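Local atomic coordinates of LPS-assembly lipoprotein LptE (Acinetobacter baumannii, PDB entry 5TSE), a protein that probably works with LptD to assemble lipopolysaccharide at the surface of the outer membrane, and probably binds lipopolysaccharide itself. Residues Glu114-Leu117 and Gln118-Val121; Lys23-Asp26 and Leu27-Gln30. All blocks are in the same frame, centred on the assembly; numbering follows the deposited sequence.

Interaction 1 of 2, residues Glu114-Leu117 and Gln118-Val121; sequences ESYL and QRIV
Glu114-Leu117 and Gln118-Val121 are consecutive turns of helix 110-134, joined by i to i+4 backbone bonds from Gln118 N to Glu114 O (2.8 Å), Arg119 N to Ser115 O (3.1 Å) and Val121 N to Leu117 O (3.1 Å), with a long, weak one from Ile120 N to Tyr116 O (3.4 Å). Of the side chains, Tyr116 and Ile120 make the clearest pair. Ile120 CD1 sits over one face of the phenol, 4.0 Å from the ring centroid and 19° off its normal, a CH-pi contact shifted toward the hydroxyl-bearing end, where CZ is the nearest ring atom. Tyr116 swings its ring to this side because CG stands opposite the backbone N (chi1 166°), while the extended CG1-CD1 arm of Ile120 rises to meet it. Arg119 takes another course. Its chain kinks at chi3 (-81°) and folds back along the helix, bringing one face of the guanidinium over Ser115 O and NH1 to 3.5 Å from Tyr116 CA; NH1 also lies at the edge of the Tyr116 ring, near its plane. On the side facing the sheet, Glu114 forms a salt bridge with Arg60 and a hydrogen bond to Tyr100, and Leu117 and Val121 rest on Leu72 and Leu74 of strand 68-81. The two faces of this amphipathic helix thus differ in chemistry: a carboxylate held by two partners among apolar contacts lies against the sheet, while on the outer face the phenol packs on Ile120, the Ser115 hydroxyl bonds back to Asn111 O, and the guanidinium lies over a carbonyl oxygen that may slightly favour its positive charge.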
loop_
_atom_site.group_PDB
_atom_site.type_symbol
_atom_site.label_atom_id
_atom_site.label_comp_id
_atom_site.label_asym_id
_atom_site.label_seq_id
_atom_site.Cartn_x
_atom_site.Cartn_y
_atom_site.Cartn_z
ATOM N N GLU A 114 -5.827 -2.455 -18.244
ATOM C CA GLU A 114 -4.811 -1.966 -17.319
ATOM C C GLU A 114 -5.368 -1.132 -16.205
ATOM O O GLU A 114 -5.048 -1.390 -15.053
ATOM C CB GLU A 114 -3.644 -1.263 -18.046
ATOM C CG GLU A 114 -2.844 -2.271 -18.858
ATOM C CD GLU A 114 -1.566 -1.744 -19.477
ATOM O OE1 GLU A 114 -0.985 -0.753 -18.982
ATOM O OE2 GLU A 114 -1.114 -2.378 -20.450
ATOM N N SER A 115 -6.216 -0.158 -16.511
ATOM C CA SER A 115 -6.799 0.647 -15.435
ATOM C C SER A 115 -7.579 -0.266 -14.455
ATOM O O SER A 115 -7.600 -0.024 -13.258
ATOM C CB SER A 115 -7.678 1.752 -16.005
ATOM O OG SER A 115 -8.698 1.209 -16.806
ATOM N N TYR A 116 -8.201 -1.318 -14.991
ATOM C CA TYR A 116 -8.929 -2.322 -14.182
ATOM C C TYR A 116 -7.985 -3.073 -13.262
ATOM O O TYR A 116 -8.251 -3.209 -12.059
ATOM C CB TYR A 116 -9.644 -3.306 -15.121
ATOM C CG TYR A 116 -10.189 -4.607 -14.535
ATOM C CD1 TYR A 116 -11.441 -4.654 -13.933
ATOM C CD2 TYR A 116 -9.487 -5.804 -14.674
ATOM C CE1 TYR A 116 -11.953 -5.840 -13.437
ATOM C CE2 TYR A 116 -9.989 -7.003 -14.177
ATOM C CZ TYR A 116 -11.231 -7.022 -13.566
ATOM O OH TYR A 116 -11.766 -8.216 -13.084
ATOM N N LEU A 117 -6.887 -3.580 -13.825
ATOM C CA LEU A 117 -5.917 -4.307 -13.026
ATOM C C LEU A 117 -5.229 -3.372 -12.038
ATOM O O LEU A 117 -4.924 -3.804 -10.938
ATOM C CB LEU A 117 -4.922 -5.083 -13.896
ATOM C CG LEU A 117 -5.529 -6.240 -14.732
ATOM C CD1 LEU A 117 -4.560 -6.792 -15.770
ATOM C CD2 LEU A 117 -6.041 -7.376 -13.877
ATOM N N GLN A 118 -5.043 -2.095 -12.388
ATOM C CA GLN A 118 -4.375 -1.139 -11.468
ATOM C C GLN A 118 -5.185 -0.851 -10.220
ATOM O O GLN A 118 -4.618 -0.775 -9.123
ATOM C CB GLN A 118 -3.999 0.182 -12.151
ATOM C CG GLN A 118 -2.809 0.080 -13.095
ATOM C CD GLN A 118 -2.337 1.432 -13.637
ATOM O OE1 GLN A 118 -3.000 2.466 -13.464
ATOM N NE2 GLN A 118 -1.182 1.426 -14.295
ATOM N N ARG A 119 -6.499 -0.672 -10.383
ATOM C CA ARG A 119 -7.399 -0.460 -9.222
ATOM C C ARG A 119 -7.367 -1.665 -8.276
ATOM O O ARG A 119 -7.403 -1.504 -7.051
ATOM C CB ARG A 119 -8.837 -0.137 -9.658
ATOM C CG ARG A 119 -9.023 1.307 -10.123
ATOM C CD ARG A 119 -10.456 1.640 -10.530
ATOM N NE ARG A 119 -10.822 1.199 -11.890
ATOM C CZ ARG A 119 -11.353 0.017 -12.233
ATOM N NH1 ARG A 119 -11.633 -0.220 -13.515
ATOM N NH2 ARG A 119 -11.603 -0.935 -11.330
ATOM N N ILE A 120 -7.260 -2.866 -8.840
ATOM C CA ILE A 120 -7.189 -4.083 -8.027
ATOM C C ILE A 120 -5.856 -4.149 -7.252
ATOM O O ILE A 120 -5.836 -4.530 -6.085
ATOM C CB ILE A 120 -7.421 -5.342 -8.884
ATOM C CG1 ILE A 120 -8.823 -5.276 -9.511
ATOM C CG2 ILE A 120 -7.295 -6.612 -8.035
ATOM C CD1 ILE A 120 -9.166 -6.409 -10.443
ATOM N N VAL A 121 -4.769 -3.709 -7.880
ATOM C CA VAL A 121 -3.429 -3.716 -7.262
ATOM C C VAL A 121 -3.363 -2.760 -6.071
ATOM O O VAL A 121 -2.882 -3.127 -5.002
ATOM C CB VAL A 121 -2.314 -3.375 -8.297
ATOM C CG1 VAL A 121 -0.998 -3.001 -7.617
ATOM C CG2 VAL A 121 -2.114 -4.528 -9.286
#

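Interaction 2 of 2, residues Lys23-Asp26 and Leu27-Gln30; sequences KTDD and LETQ
Thr24 and Glu28 meet at the first turn of helix 25-37, the helix of a beta-alpha-beta unit that leads from strand 15-19 to strand 41-42. Thr24 holds the N-cap position, but its hydroxyl makes no capping bond. Main-chain bonds start the helix: Glu28 N donates to Thr24 O (2.8 Å), Thr29 N to Asp25 O (2.9 Å) and Gln30 N to Asp26 O (3.2 Å), all nearly straight at the hydrogen. A bridging water joins the side chains of Thr24 and Glu28, giving one proton to Thr24 OG1 (2.7 Å) and the other to Glu28 OE1 (2.9 Å). Thr24 OG1 is also tied to Pro21 O just before the turn, and Glu28 OE2 forms a salt bridge with Lys32 one turn on. The extended chain of Glu28 points outward from the first turn and leans slightly toward the N-terminal end, and OE1 comes within 4.3 Å of Asp25 OD1. These like charges probably disfavour each other, though the positive end of the helix dipole and Lys32 would offset the cost. Leu27 makes the main apolar contacts, touching Tyr56 of strand 49-64 and Ile122 and Ala126 of helix 110-134; Thr24 also touches Tyr56. On the exposed side, the hydroxyl of Thr29 turns back on its own helix: with chi1 at -58°, OG1 lies beside the backbone N and donates to Asp25 O at 3.0 Å, reaching that oxygen from 44° above the carbonyl plane while Thr29 N approaches it nearly head-on.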
loop_
_atom_site.group_PDB
_atom_site.type_symbol
_atom_site.label_atom_id
_atom_site.label_comp_id
_atom_site.label_asym_id
_atom_site.label_seq_id
_atom_site.Cartn_x
_atom_site.Cartn_y
_atom_site.Cartn_z
ATOM N N LYS A 23 0.559 12.604 -5.134
ATOM C CA LYS A 23 -0.034 11.775 -6.170
ATOM C C LYS A 23 -0.201 10.313 -5.741
ATOM O O LYS A 23 0.256 9.386 -6.415
ATOM C CB LYS A 23 0.754 11.931 -7.487
ATOM C CG LYS A 23 0.736 13.376 -7.967
ATOM C CD LYS A 23 1.383 13.598 -9.324
ATOM C CE LYS A 23 1.189 15.054 -9.732
ATOM N NZ LYS A 23 1.765 15.397 -11.060
ATOM N N THR A 24 -0.860 10.143 -4.598
ATOM C CA THR A 24 -1.183 8.839 -4.033
ATOM C C THR A 24 -2.624 8.890 -3.496
ATOM O O THR A 24 -2.967 8.189 -2.549
ATOM C CB THR A 24 -0.218 8.448 -2.885
ATOM O OG1 THR A 24 -0.207 9.484 -1.894
ATOM C CG2 THR A 24 1.193 8.231 -3.398
ATOM N N ASP A 25 -3.456 9.733 -4.106
ATOM C CA ASP A 25 -4.846 9.899 -3.674
ATOM C C ASP A 25 -5.612 8.578 -3.635
ATOM O O ASP A 25 -6.265 8.251 -2.637
ATOM C CB ASP A 25 -5.582 10.910 -4.572
ATOM C CG ASP A 25 -5.024 12.331 -4.455
ATOM O OD1 ASP A 25 -4.465 12.697 -3.398
ATOM O OD2 ASP A 25 -5.181 13.103 -5.420
ATOM N N ASP A 26 -5.512 7.806 -4.708
ATOM C CA ASP A 26 -6.198 6.513 -4.772
ATOM C C ASP A 26 -5.803 5.621 -3.588
ATOM O O ASP A 26 -6.659 5.013 -2.965
ATOM C CB ASP A 26 -5.930 5.817 -6.111
ATOM C CG ASP A 26 -6.559 6.545 -7.300
ATOM O OD1 ASP A 26 -7.617 7.178 -7.126
ATOM O OD2 ASP A 26 -6.013 6.465 -8.431
ATOM N N LEU A 27 -4.515 5.569 -3.249
ATOM C CA LEU A 27 -4.090 4.734 -2.121
ATOM C C LEU A 27 -4.601 5.337 -0.828
ATOM O O LEU A 27 -5.105 4.612 0.034
ATOM C CB LEU A 27 -2.572 4.602 -2.039
ATOM C CG LEU A 27 -2.007 3.664 -0.956
ATOM C CD1 LEU A 27 -2.455 2.225 -1.182
ATOM C CD2 LEU A 27 -0.496 3.722 -0.921
ATOM N N GLU A 28 -4.485 6.658 -0.702
ATOM C CA GLU A 28 -4.921 7.310 0.524
ATOM C C GLU A 28 -6.367 6.976 0.812
ATOM O O GLU A 28 -6.706 6.638 1.935
ATOM C CB GLU A 28 -4.762 8.827 0.456
ATOM C CG GLU A 28 -5.075 9.530 1.776
ATOM C CD GLU A 28 -5.033 11.038 1.681
ATOM O OE1 GLU A 28 -4.444 11.576 0.724
ATOM O OE2 GLU A 28 -5.612 11.693 2.573
ATOM N N THR A 29 -7.208 7.071 -0.210
ATOM C CA THR A 29 -8.637 6.782 -0.068
ATOM C C THR A 29 -8.867 5.358 0.445
ATOM O O THR A 29 -9.538 5.153 1.442
ATOM C CB THR A 29 -9.363 6.954 -1.417
ATOM O OG1 THR A 29 -9.175 8.294 -1.894
ATOM C CG2 THR A 29 -10.872 6.646 -1.280
ATOM N N GLN A 30 -8.262 4.391 -0.229
ATOM C CA GLN A 30 -8.399 2.989 0.140
ATOM C C GLN A 30 -7.823 2.682 1.524
ATOM O O GLN A 30 -8.397 1.874 2.258
ATOM C CB GLN A 30 -7.789 2.082 -0.941
ATOM C CG GLN A 30 -8.421 2.291 -2.314
ATOM C CD GLN A 30 -9.913 1.977 -2.332
ATOM O OE1 GLN A 30 -10.318 0.817 -2.427
ATOM N NE2 GLN A 30 -10.734 3.015 -2.287
HETATM O O HOH W 1 -1.892 10.978 -0.481
#

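Overall arrangement
Both contacts are local, joining neighbouring turns: one at the start of helix 25-37, where the loop enters it, the other inside helix 110-134, with centres 13 Å apart and nearest atoms about 6 Å apart. Each is partly buried, with more exposed residues than buried ones. The two helices pack against each other where Leu27 of interaction 2 reaches Ile122, the residue directly after interaction 1, so the contacts are neighbours without touching. Their undersides differ: 114-121 lies along strands 68-81 and 92-101, whereas 23-30 meets strand 49-64 and the longer helix. On the surface, interaction 1 is built from an aromatic ring and a long cationic chain, interaction 2 from acids, hydroxyls and water around a helix N-terminus.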